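Local coordinates for DegV domain-containing protein Cgl2349/cg2579 (Corynebacterium glutamicum, PDB 3EGL) that binds long-chain fatty acids such as palmitate and may take part in lipid transport or fatty acid metabolism, at residues Ile141-Ile146 / Thr168-Arg173; Ile29-Met34 / Asp244-Val249; Ser12-Pro17 / Met104-Ala109; Val208-Gly213 / Val258-Ala263. All coordinates share one frame; numbering follows the deposited sequence.

Interaction 1 of 4, residues Ile141-Ile146 / Thr168-Arg173; sequences IYLHRI and TRPIMR. With PLM (palmitic acid), chain D.
Strands 137-142 and 171-175 run antiparallel here, with I141 and M172 as a hydrogen-bonded pair and Y142 and I171 as a non-hydrogen-bonded one. M172 N gives a nearly straight bond to I141 O at 2.7 Å, in the plane of that carbonyl. I141 N donates to M172 O from above that carbonyl's plane. Past the strand ends, L143 N adds a longer bond to P170 O, 3.2 Å, nearly along the C=O axis. Both are inner strands of the six-stranded mixed sheet of the DegV fold; 171-175 has edge strand 178-181 on its other side, and 137-142 has 255-261. M172 bends at chi2 and chi3, and its CG meets L143 CD1 where the two chains cross at about a right angle. I146 CG2 rests on P170 CD at 3.5 Å. On the face of Y142 and I171, I171 CD1 lies at the edge of the Y142 ring. Y142 CG is anti to the backbone N (chi1 165°), and the ring runs alongside R169, with OH 3.2 Å from R169 CG. The same hydroxyl shares a hydrogen bond with H144 ND1, 2.9 Å. R169 bends at chi2, and its guanidinium lies flat over H144 O, with CZ 3.4 Å from that oxygen. A water links I146 N to T168 O. On the face of I141, its CD1 touches palmitate CD, in the tail half, at 3.2 Å.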
# COMPACT_ATOMS: atom_id res chain seq x y z
N ILE A 141 -0.91 11.00 0.67
CA ILE A 141 -1.89 10.93 1.77
C ILE A 141 -2.20 12.33 2.26
O ILE A 141 -1.30 13.15 2.51
CB ILE A 141 -1.38 10.12 3.01
CG1 ILE A 141 -0.65 8.87 2.58
CG2 ILE A 141 -2.56 9.71 3.98
CD1 ILE A 141 0.22 8.32 3.71
N TYR A 142 -3.50 12.59 2.35
CA TYR A 142 -4.05 13.77 2.97
C TYR A 142 -4.36 13.41 4.40
O TYR A 142 -5.08 12.41 4.68
CB TYR A 142 -5.35 14.23 2.30
CG TYR A 142 -6.15 15.23 3.13
CD1 TYR A 142 -5.72 16.57 3.26
CD2 TYR A 142 -7.30 14.84 3.83
CE1 TYR A 142 -6.43 17.49 4.04
CE2 TYR A 142 -8.02 15.77 4.63
CZ TYR A 142 -7.57 17.09 4.72
OH TYR A 142 -8.26 17.99 5.47
N LEU A 143 -3.82 14.22 5.31
CA LEU A 143 -4.09 14.09 6.72
C LEU A 143 -4.99 15.21 7.16
O LEU A 143 -4.70 16.39 6.96
CB LEU A 143 -2.77 14.06 7.54
CG LEU A 143 -1.90 12.91 7.02
CD1 LEU A 143 -0.48 13.00 7.53
CD2 LEU A 143 -2.51 11.55 7.34
N HIS A 144 -6.09 14.83 7.77
CA HIS A 144 -7.07 15.80 8.16
C HIS A 144 -6.65 16.47 9.47
O HIS A 144 -7.05 17.59 9.75
CB HIS A 144 -8.39 15.10 8.30
CG HIS A 144 -9.52 16.02 8.59
ND1 HIS A 144 -9.83 17.09 7.77
CD2 HIS A 144 -10.44 16.01 9.58
CE1 HIS A 144 -10.89 17.70 8.25
NE2 HIS A 144 -11.28 17.07 9.35
N ARG A 145 -5.85 15.74 10.25
CA ARG A 145 -5.09 16.28 11.36
C ARG A 145 -3.73 15.54 11.48
O ARG A 145 -3.54 14.45 10.95
CB ARG A 145 -5.89 16.19 12.67
CG ARG A 145 -5.99 14.78 13.27
CD ARG A 145 -6.70 14.83 14.63
NE ARG A 145 -6.93 13.48 15.19
CZ ARG A 145 -8.00 13.14 15.92
NH1 ARG A 145 -8.93 14.05 16.21
NH2 ARG A 145 -8.12 11.90 16.38
N ILE A 146 -2.77 16.09 12.19
CA ILE A 146 -1.46 15.45 12.19
C ILE A 146 -1.11 14.72 13.49
O ILE A 146 -0.03 14.16 13.59
CB ILE A 146 -0.35 16.46 11.89
CG1 ILE A 146 -0.45 17.60 12.89
CG2 ILE A 146 -0.48 16.98 10.47
CD1 ILE A 146 0.83 17.97 13.38
N THR A 168 -1.00 21.83 9.12
CA THR A 168 -2.15 21.29 9.83
C THR A 168 -2.94 20.24 9.02
O THR A 168 -3.58 19.37 9.61
CB THR A 168 -3.05 22.44 10.33
OG1 THR A 168 -3.30 23.32 9.23
CG2 THR A 168 -2.37 23.23 11.48
N ARG A 169 -2.88 20.35 7.69
CA ARG A 169 -3.56 19.41 6.75
C ARG A 169 -2.68 19.05 5.57
O ARG A 169 -3.06 19.32 4.43
CB ARG A 169 -4.83 20.02 6.15
CG ARG A 169 -6.05 19.79 6.98
CD ARG A 169 -6.32 21.07 7.62
NE ARG A 169 -7.43 21.02 8.52
CZ ARG A 169 -7.29 21.03 9.84
NH1 ARG A 169 -8.37 20.99 10.59
NH2 ARG A 169 -6.10 21.07 10.41
N PRO A 170 -1.50 18.47 5.83
CA PRO A 170 -0.54 18.30 4.74
C PRO A 170 -0.95 17.22 3.75
O PRO A 170 -1.82 16.37 4.06
CB PRO A 170 0.72 17.86 5.47
CG PRO A 170 0.19 17.10 6.68
CD PRO A 170 -1.06 17.83 7.08
N ILE A 171 -0.36 17.29 2.55
CA ILE A 171 -0.25 16.14 1.67
C ILE A 171 1.11 15.51 1.93
O ILE A 171 2.14 16.18 1.80
CB ILE A 171 -0.38 16.48 0.17
CG1 ILE A 171 -1.69 17.24 -0.13
CG2 ILE A 171 -0.20 15.19 -0.73
CD1 ILE A 171 -2.96 16.43 0.26
N MSE A 172 1.11 14.24 2.32
CA MSE A 172 2.33 13.46 2.49
C MSE A 172 2.54 12.60 1.24
O MSE A 172 1.59 12.27 0.53
CB MSE A 172 2.25 12.55 3.72
CG MSE A 172 1.83 13.25 5.03
SE MSE A 172 3.02 14.67 5.68
CE MSE A 172 4.65 13.60 5.87
N ARG A 173 3.78 12.20 1.01
CA ARG A 173 4.12 11.33 -0.07
C ARG A 173 5.21 10.36 0.40
O ARG A 173 6.05 10.72 1.19
CB ARG A 173 4.59 12.21 -1.21
CG ARG A 173 5.38 11.59 -2.29
CD ARG A 173 5.84 12.77 -3.14
NE ARG A 173 6.92 12.45 -4.07
CZ ARG A 173 6.77 11.66 -5.13
NH1 ARG A 173 7.80 11.42 -5.93
NH2 ARG A 173 5.59 11.10 -5.35
C1 PLM D . 3.51 -1.92 12.11
O1 PLM D . 4.63 -2.15 11.63
O2 PLM D . 3.44 -1.60 13.31
C2 PLM D . 2.25 -2.00 11.30
C3 PLM D . 2.30 -0.92 10.23
C4 PLM D . 2.00 0.49 10.68
C5 PLM D . 2.57 1.40 9.60
C6 PLM D . 2.21 2.85 9.80
C7 PLM D . 2.85 3.66 8.70
C8 PLM D . 2.25 5.06 8.52
C9 PLM D . 0.89 4.98 7.83
CA PLM D . 0.50 6.29 7.12
CB PLM D . -0.99 6.39 6.84
CC PLM D . -1.60 5.31 5.93
CD PLM D . -1.57 5.75 4.48
CE PLM D . -2.66 5.11 3.64
CF PLM D . -2.08 4.13 2.62
CG PLM D . -1.83 4.74 1.24
O HOH W 1 -3.65 19.07 12.62

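Interaction 2 of 4, residues Ile29-Met34 / Asp244-Val249; sequences INLHVM and DPTLAV. With PLM (palmitic acid), chain D.
Strand piece 32-34 and helix piece 245-249 run at 52°, their axes 8.3 Å apart at closest. V33 and T246 come nearest, their CA atoms 5.9 Å apart. The contact is carried mainly by side chains, with T246 in the middle. Its OG1 is anti to the carbonyl carbon (chi1 -55°) and touches both L31 CB and V33 CG2. Its CG2 is anti to the backbone N and lies against L31 CB at 3.7 Å. V33 and T246 lie alongside each other, pointing opposite ways. V33 CG2 also reaches V249 CG2, one turn further along the helix, at 4.1 Å. L31 CD1 lies 4.1 Å from D244 OD2. D244 is the N-cap of the helix, and its OD1 accepts a weak bond from T246 N at 3.3 Å. Its other oxygen, OD2, is bound by S12 OG, which also accepts from L31 N. The hydroxyl thus joins the capping carboxylate to the strand segment. Palmitate runs past this contact. T246 CG2 meets palmitate C2 at 3.8 Å, near the carboxylate end, and L247 CB meets CC at 3.7 Å, well along the chain. L31 CD1 also approaches C2 and C3. The lipid carboxylate is held by T42 and S76. The arrangement is that of the DegV fatty-acid site, where apolar groups of a strand and a helix start line the bound lipid next to its carboxylate.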
# COMPACT_ATOMS: atom_id res chain seq x y z
N ILE A 29 -2.83 -11.37 4.94
CA ILE A 29 -2.51 -11.58 6.37
C ILE A 29 -2.64 -10.27 7.09
O ILE A 29 -2.01 -9.28 6.68
CB ILE A 29 -1.04 -12.05 6.61
CG1 ILE A 29 -0.60 -13.02 5.55
CG2 ILE A 29 -0.89 -12.70 8.02
CD1 ILE A 29 0.87 -13.18 5.56
N ASN A 30 -3.40 -10.25 8.16
CA ASN A 30 -3.61 -9.01 8.93
C ASN A 30 -2.44 -8.57 9.82
O ASN A 30 -1.97 -9.36 10.65
CB ASN A 30 -4.88 -9.13 9.78
CG ASN A 30 -6.14 -9.18 8.93
OD1 ASN A 30 -6.13 -8.78 7.77
ND2 ASN A 30 -7.21 -9.71 9.50
N LEU A 31 -2.03 -7.31 9.69
CA LEU A 31 -1.14 -6.68 10.70
C LEU A 31 -1.89 -6.56 12.05
O LEU A 31 -3.10 -6.76 12.10
CB LEU A 31 -0.70 -5.30 10.22
CG LEU A 31 -0.02 -5.29 8.85
CD1 LEU A 31 0.25 -3.84 8.29
CD2 LEU A 31 1.24 -6.13 8.96
N HIS A 32 -1.18 -6.22 13.13
CA HIS A 32 -1.80 -6.20 14.47
C HIS A 32 -2.17 -4.82 15.01
O HIS A 32 -1.39 -3.85 14.92
CB HIS A 32 -0.89 -6.91 15.48
CG HIS A 32 -0.49 -8.27 15.04
ND1 HIS A 32 -1.35 -9.34 15.08
CD2 HIS A 32 0.66 -8.73 14.48
CE1 HIS A 32 -0.76 -10.41 14.59
NE2 HIS A 32 0.47 -10.07 14.24
N VAL A 33 -3.36 -4.76 15.58
CA VAL A 33 -3.80 -3.62 16.36
C VAL A 33 -3.99 -4.06 17.81
O VAL A 33 -4.79 -4.95 18.09
CB VAL A 33 -5.10 -2.98 15.79
CG1 VAL A 33 -5.66 -1.95 16.75
CG2 VAL A 33 -4.81 -2.30 14.47
N MSE A 34 -3.23 -3.46 18.73
CA MSE A 34 -3.42 -3.73 20.16
C MSE A 34 -4.17 -2.58 20.81
O MSE A 34 -3.72 -1.44 20.80
CB MSE A 34 -2.10 -3.99 20.87
CG MSE A 34 -1.38 -5.23 20.40
SE MSE A 34 0.09 -4.74 19.16
CE MSE A 34 1.51 -4.74 20.53
N ASP A 244 -6.72 0.39 5.67
CA ASP A 244 -6.55 -0.70 6.65
C ASP A 244 -6.64 -0.12 8.07
O ASP A 244 -5.98 0.84 8.37
CB ASP A 244 -5.21 -1.43 6.38
CG ASP A 244 -4.86 -2.48 7.45
OD1 ASP A 244 -5.74 -2.99 8.18
OD2 ASP A 244 -3.65 -2.80 7.57
N PRO A 245 -7.45 -0.72 8.96
CA PRO A 245 -7.50 -0.14 10.35
C PRO A 245 -6.12 -0.02 11.03
O PRO A 245 -5.95 0.86 11.88
CB PRO A 245 -8.41 -1.13 11.13
CG PRO A 245 -9.28 -1.75 10.05
CD PRO A 245 -8.38 -1.85 8.80
N THR A 246 -5.16 -0.87 10.65
CA THR A 246 -3.82 -0.78 11.21
C THR A 246 -3.16 0.53 10.82
O THR A 246 -2.48 1.15 11.65
CB THR A 246 -2.92 -1.95 10.77
OG1 THR A 246 -3.57 -3.18 11.11
CG2 THR A 246 -1.59 -1.92 11.51
N LEU A 247 -3.37 0.94 9.57
CA LEU A 247 -2.86 2.21 9.13
C LEU A 247 -3.67 3.36 9.70
O LEU A 247 -3.13 4.43 9.94
CB LEU A 247 -2.78 2.27 7.60
CG LEU A 247 -2.09 1.08 6.91
CD1 LEU A 247 -2.17 1.23 5.38
CD2 LEU A 247 -0.62 0.90 7.39
N ALA A 248 -4.97 3.14 9.94
CA ALA A 248 -5.86 4.21 10.41
C ALA A 248 -5.42 4.66 11.78
O ALA A 248 -5.53 5.86 12.13
CB ALA A 248 -7.31 3.77 10.42
N VAL A 249 -4.86 3.71 12.54
CA VAL A 249 -4.25 4.07 13.81
C VAL A 249 -3.23 5.23 13.64
O VAL A 249 -3.17 6.14 14.47
CB VAL A 249 -3.53 2.88 14.47
CG1 VAL A 249 -2.75 3.38 15.68
CG2 VAL A 249 -4.52 1.73 14.82
C1 PLM D . 3.51 -1.92 12.11
O1 PLM D . 4.63 -2.15 11.63
O2 PLM D . 3.44 -1.60 13.31
C2 PLM D . 2.25 -2.00 11.30
C3 PLM D . 2.30 -0.92 10.23
C4 PLM D . 2.00 0.49 10.68
C5 PLM D . 2.57 1.40 9.60
C6 PLM D . 2.21 2.85 9.80
C7 PLM D . 2.85 3.66 8.70
C8 PLM D . 2.25 5.06 8.52
C9 PLM D . 0.89 4.98 7.83
CA PLM D . 0.50 6.29 7.12
CB PLM D . -0.99 6.39 6.84
CC PLM D . -1.60 5.31 5.93
CD PLM D . -1.57 5.75 4.48
CE PLM D . -2.66 5.11 3.64
CF PLM D . -2.08 4.13 2.62
CG PLM D . -1.83 4.74 1.24

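Interaction 3 of 4, residues Ser12-Pro17 / Met104-Ala109; sequences SSACLP and MAVGAA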
# COMPACT_ATOMS: atom_id res chain seq x y z
N SER A 12 -2.54 -6.74 5.33
CA SER A 12 -3.74 -5.90 5.32
C SER A 12 -3.42 -4.46 4.89
O SER A 12 -4.29 -3.77 4.35
CB SER A 12 -4.43 -5.93 6.69
OG SER A 12 -3.54 -5.32 7.60
N SER A 13 -2.19 -4.01 5.12
CA SER A 13 -1.80 -2.67 4.68
C SER A 13 -1.95 -2.43 3.16
O SER A 13 -1.99 -1.27 2.75
CB SER A 13 -0.37 -2.28 5.11
OG SER A 13 0.58 -3.02 4.38
N ALA A 14 -2.01 -3.49 2.34
CA ALA A 14 -2.25 -3.26 0.91
C ALA A 14 -3.63 -2.62 0.63
O ALA A 14 -3.85 -2.14 -0.48
CB ALA A 14 -2.08 -4.56 0.07
N CYS A 15 -4.56 -2.72 1.59
CA CYS A 15 -5.93 -2.18 1.45
C CYS A 15 -6.84 -2.81 0.39
O CYS A 15 -7.78 -2.16 -0.07
CB CYS A 15 -5.92 -0.66 1.23
SG CYS A 15 -5.12 0.23 2.58
N LEU A 16 -6.58 -4.05 -0.02
CA LEU A 16 -7.43 -4.62 -1.04
C LEU A 16 -8.80 -4.79 -0.43
O LEU A 16 -8.92 -5.24 0.70
CB LEU A 16 -6.93 -5.97 -1.51
CG LEU A 16 -5.69 -5.95 -2.39
CD1 LEU A 16 -5.21 -7.40 -2.49
CD2 LEU A 16 -5.99 -5.36 -3.77
N PRO A 17 -9.85 -4.41 -1.17
CA PRO A 17 -11.19 -4.78 -0.70
C PRO A 17 -11.28 -6.29 -0.59
O PRO A 17 -10.70 -7.04 -1.40
CB PRO A 17 -12.11 -4.28 -1.80
CG PRO A 17 -11.35 -3.12 -2.38
CD PRO A 17 -9.90 -3.59 -2.40
N MSE A 104 -2.69 0.65 -1.71
CA MSE A 104 -3.03 0.13 -3.02
C MSE A 104 -1.95 0.23 -4.15
O MSE A 104 -2.09 -0.43 -5.19
CB MSE A 104 -4.36 0.71 -3.48
CG MSE A 104 -5.57 0.09 -2.82
SE MSE A 104 -5.79 -1.78 -3.38
CE MSE A 104 -5.93 -1.44 -5.31
N ALA A 105 -0.86 0.98 -3.97
CA ALA A 105 0.24 0.76 -4.92
C ALA A 105 0.71 -0.75 -4.82
O ALA A 105 0.88 -1.46 -5.84
CB ALA A 105 1.39 1.74 -4.69
N VAL A 106 0.84 -1.23 -3.60
CA VAL A 106 1.10 -2.65 -3.37
C VAL A 106 -0.07 -3.55 -3.76
O VAL A 106 0.14 -4.54 -4.50
CB VAL A 106 1.50 -2.89 -1.92
CG1 VAL A 106 1.80 -4.37 -1.68
CG2 VAL A 106 2.74 -2.00 -1.60
N GLY A 107 -1.28 -3.25 -3.29
CA GLY A 107 -2.47 -3.96 -3.76
C GLY A 107 -2.51 -4.04 -5.28
O GLY A 107 -2.76 -5.10 -5.84
N ALA A 108 -2.25 -2.93 -5.97
CA ALA A 108 -2.21 -2.96 -7.44
C ALA A 108 -1.18 -3.93 -8.00
O ALA A 108 -1.47 -4.68 -8.95
CB ALA A 108 -1.96 -1.52 -8.05
N ALA A 109 0.03 -3.90 -7.43
CA ALA A 109 1.10 -4.79 -7.89
C ALA A 109 0.68 -6.23 -7.65
O ALA A 109 0.96 -7.10 -8.46
CB ALA A 109 2.42 -4.50 -7.14
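The selenium of M104, a selenomethionine, touches both A14 O, at 3.5 Å, and L16 CD2, at 3.6 Å. The L16 and M104 side chains cross at about a right angle. M104 folds at chi2 and chi3 (-67° and -58°), which turns SE back toward the 12-17 segment. Its CG also meets C15 CB at 4.1 Å. A14 is the other main contact. Its CB lies against the backbone of G107, 3.7 Å from G107 N, and reaches V106 CG1 more loosely. L16 CD2 covers G107 CA at 3.8 Å. G107 has no side chain, and this lets the segment come so near that the CA atoms of A14 and G107 are 4.7 Å apart. Residues 12-14 form a 3-10 turn after strand 7-11, with C15 N bonded to S12 O. The turn is tied down where S13 OG bonds D11 OD1. M104 also packs on M239 and V241 of strand 237-242. The contact joins the loop after the first strand to the start of helix 104-116. The touching groups are apolar side chains and backbone atoms, and none is hydrogen-bonded across, so the fit relies on shape and burial.

Interaction 4 of 4, residues Val208-Gly213 / Val258-Ala263; sequences VFIAIG and VSAVFA
Four backbone hydrogen bonds join strands 209-215 and 255-261. F209 N and V261 N exchange bonds with each other's carbonyl oxygens, and A211 and S259 do the same. A211 N to S259 O is the shortest at 2.8 Å. S259 N to A211 O, at 2.9 Å, is almost straight at 179°. A water donates to A211 O and also lies 2.6 Å from S259 OG. The S259 side chain is about 4 Å from the bound palmitate. I210 faces A260 between the hydrogen-bonded pairs, and I212 faces V258 beyond A211 and S259, both non-hydrogen-bonded. Pieces 209-213 and 258-261 run antiparallel, 167° apart, within the six-stranded mixed sheet, between strands 237-242 and 137-142. On the face of I210 and V258, I210 CG1 is anti to the carbonyl carbon, and its CD1 presses on A260 CB at 3.4 Å and meets V258 CG1. Helix 224-231 covers I212 and V258. On the opposite face, V261 CG2 comes to the edge of the F209 ring, 4.0 Å from CD2. At the end of the pair, V208 runs alongside F262. Its CG1 sits over one face of the F262 ring, off-centre, in a CH-pi contact 4.0 Å from the centroid.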
# COMPACT_ATOMS: atom_id res chain seq x y z
N VAL A 208 -4.43 7.12 -16.02
CA VAL A 208 -3.85 6.70 -14.78
C VAL A 208 -4.80 5.69 -14.17
O VAL A 208 -6.01 5.76 -14.35
CB VAL A 208 -3.77 7.89 -13.81
CG1 VAL A 208 -2.96 7.53 -12.56
CG2 VAL A 208 -3.16 9.12 -14.49
N PHE A 209 -4.28 4.76 -13.39
CA PHE A 209 -5.18 3.99 -12.55
C PHE A 209 -5.12 4.50 -11.09
O PHE A 209 -4.04 4.63 -10.53
CB PHE A 209 -4.87 2.50 -12.66
CG PHE A 209 -5.47 1.66 -11.57
CD1 PHE A 209 -6.75 1.14 -11.71
CD2 PHE A 209 -4.77 1.40 -10.41
CE1 PHE A 209 -7.31 0.35 -10.71
CE2 PHE A 209 -5.33 0.62 -9.39
CZ PHE A 209 -6.62 0.10 -9.55
N ILE A 210 -6.28 4.76 -10.48
CA ILE A 210 -6.32 5.37 -9.16
C ILE A 210 -7.16 4.64 -8.13
O ILE A 210 -8.33 4.33 -8.34
CB ILE A 210 -6.93 6.82 -9.22
CG1 ILE A 210 -6.14 7.73 -10.15
CG2 ILE A 210 -6.97 7.45 -7.81
CD1 ILE A 210 -4.87 8.29 -9.51
N ALA A 211 -6.58 4.48 -6.95
CA ALA A 211 -7.31 3.90 -5.84
C ALA A 211 -7.37 4.94 -4.73
O ALA A 211 -6.33 5.41 -4.22
CB ALA A 211 -6.65 2.62 -5.37
N ILE A 212 -8.58 5.33 -4.35
CA ILE A 212 -8.70 6.34 -3.33
C ILE A 212 -9.09 5.67 -2.05
O ILE A 212 -10.11 4.96 -2.00
CB ILE A 212 -9.71 7.40 -3.71
CG1 ILE A 212 -9.13 8.26 -4.83
CG2 ILE A 212 -10.06 8.29 -2.49
CD1 ILE A 212 -10.20 8.96 -5.68
N GLY A 213 -8.27 5.88 -1.02
CA GLY A 213 -8.49 5.28 0.29
C GLY A 213 -9.04 6.31 1.25
O GLY A 213 -8.71 7.51 1.18
N VAL A 258 -4.33 8.61 -1.99
CA VAL A 258 -4.42 8.41 -3.42
C VAL A 258 -3.26 7.50 -3.81
O VAL A 258 -2.10 7.87 -3.67
CB VAL A 258 -4.32 9.74 -4.19
CG1 VAL A 258 -4.15 9.51 -5.72
CG2 VAL A 258 -5.56 10.57 -3.94
N SER A 259 -3.57 6.28 -4.26
CA SER A 259 -2.55 5.36 -4.80
C SER A 259 -2.76 5.35 -6.29
O SER A 259 -3.88 5.10 -6.78
CB SER A 259 -2.73 3.95 -4.24
OG SER A 259 -2.90 3.95 -2.81
N ALA A 260 -1.70 5.66 -7.03
CA ALA A 260 -1.83 5.80 -8.46
C ALA A 260 -0.80 4.96 -9.18
O ALA A 260 0.35 4.88 -8.74
CB ALA A 260 -1.68 7.26 -8.86
N VAL A 261 -1.19 4.36 -10.29
CA VAL A 261 -0.23 3.68 -11.16
C VAL A 261 -0.23 4.38 -12.50
O VAL A 261 -1.29 4.56 -13.07
CB VAL A 261 -0.62 2.18 -11.38
CG1 VAL A 261 0.43 1.46 -12.31
CG2 VAL A 261 -0.81 1.45 -10.00
N PHE A 262 0.94 4.79 -12.98
CA PHE A 262 1.05 5.66 -14.15
C PHE A 262 1.60 4.91 -15.35
O PHE A 262 2.04 3.77 -15.22
CB PHE A 262 1.92 6.88 -13.84
CG PHE A 262 1.35 7.78 -12.76
CD1 PHE A 262 0.52 8.85 -13.10
CD2 PHE A 262 1.64 7.55 -11.42
CE1 PHE A 262 -0.03 9.70 -12.11
CE2 PHE A 262 1.11 8.39 -10.41
CZ PHE A 262 0.26 9.48 -10.76
N ALA A 263 1.57 5.56 -16.51
CA ALA A 263 2.10 5.01 -17.76
C ALA A 263 3.60 4.80 -17.66
O ALA A 263 4.10 3.77 -18.08
CB ALA A 263 1.78 5.93 -18.95
O HOH W 2 -5.10 4.57 -1.54

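From the N terminus, residues 12-17, after the first strand, are the first to find a distant partner. Interaction 3 brings helix 104-116 back to them. Residues 29-34 come next, but their partner, 244-249, lies 210 residues on, so interaction 2 crosses both interaction 3 and interaction 4. Interaction 1 closes a short loop between neighbouring strands, wholly within the span of interaction 2. Interaction 4 follows in series and pairs two strands of the same six-stranded sheet. S12 bonded to D244 joins interactions 2 and 3, while M104 against A211 joins 3 and 4. Interactions 1 and 2 both touch the palmitate, toward its tail and along its length.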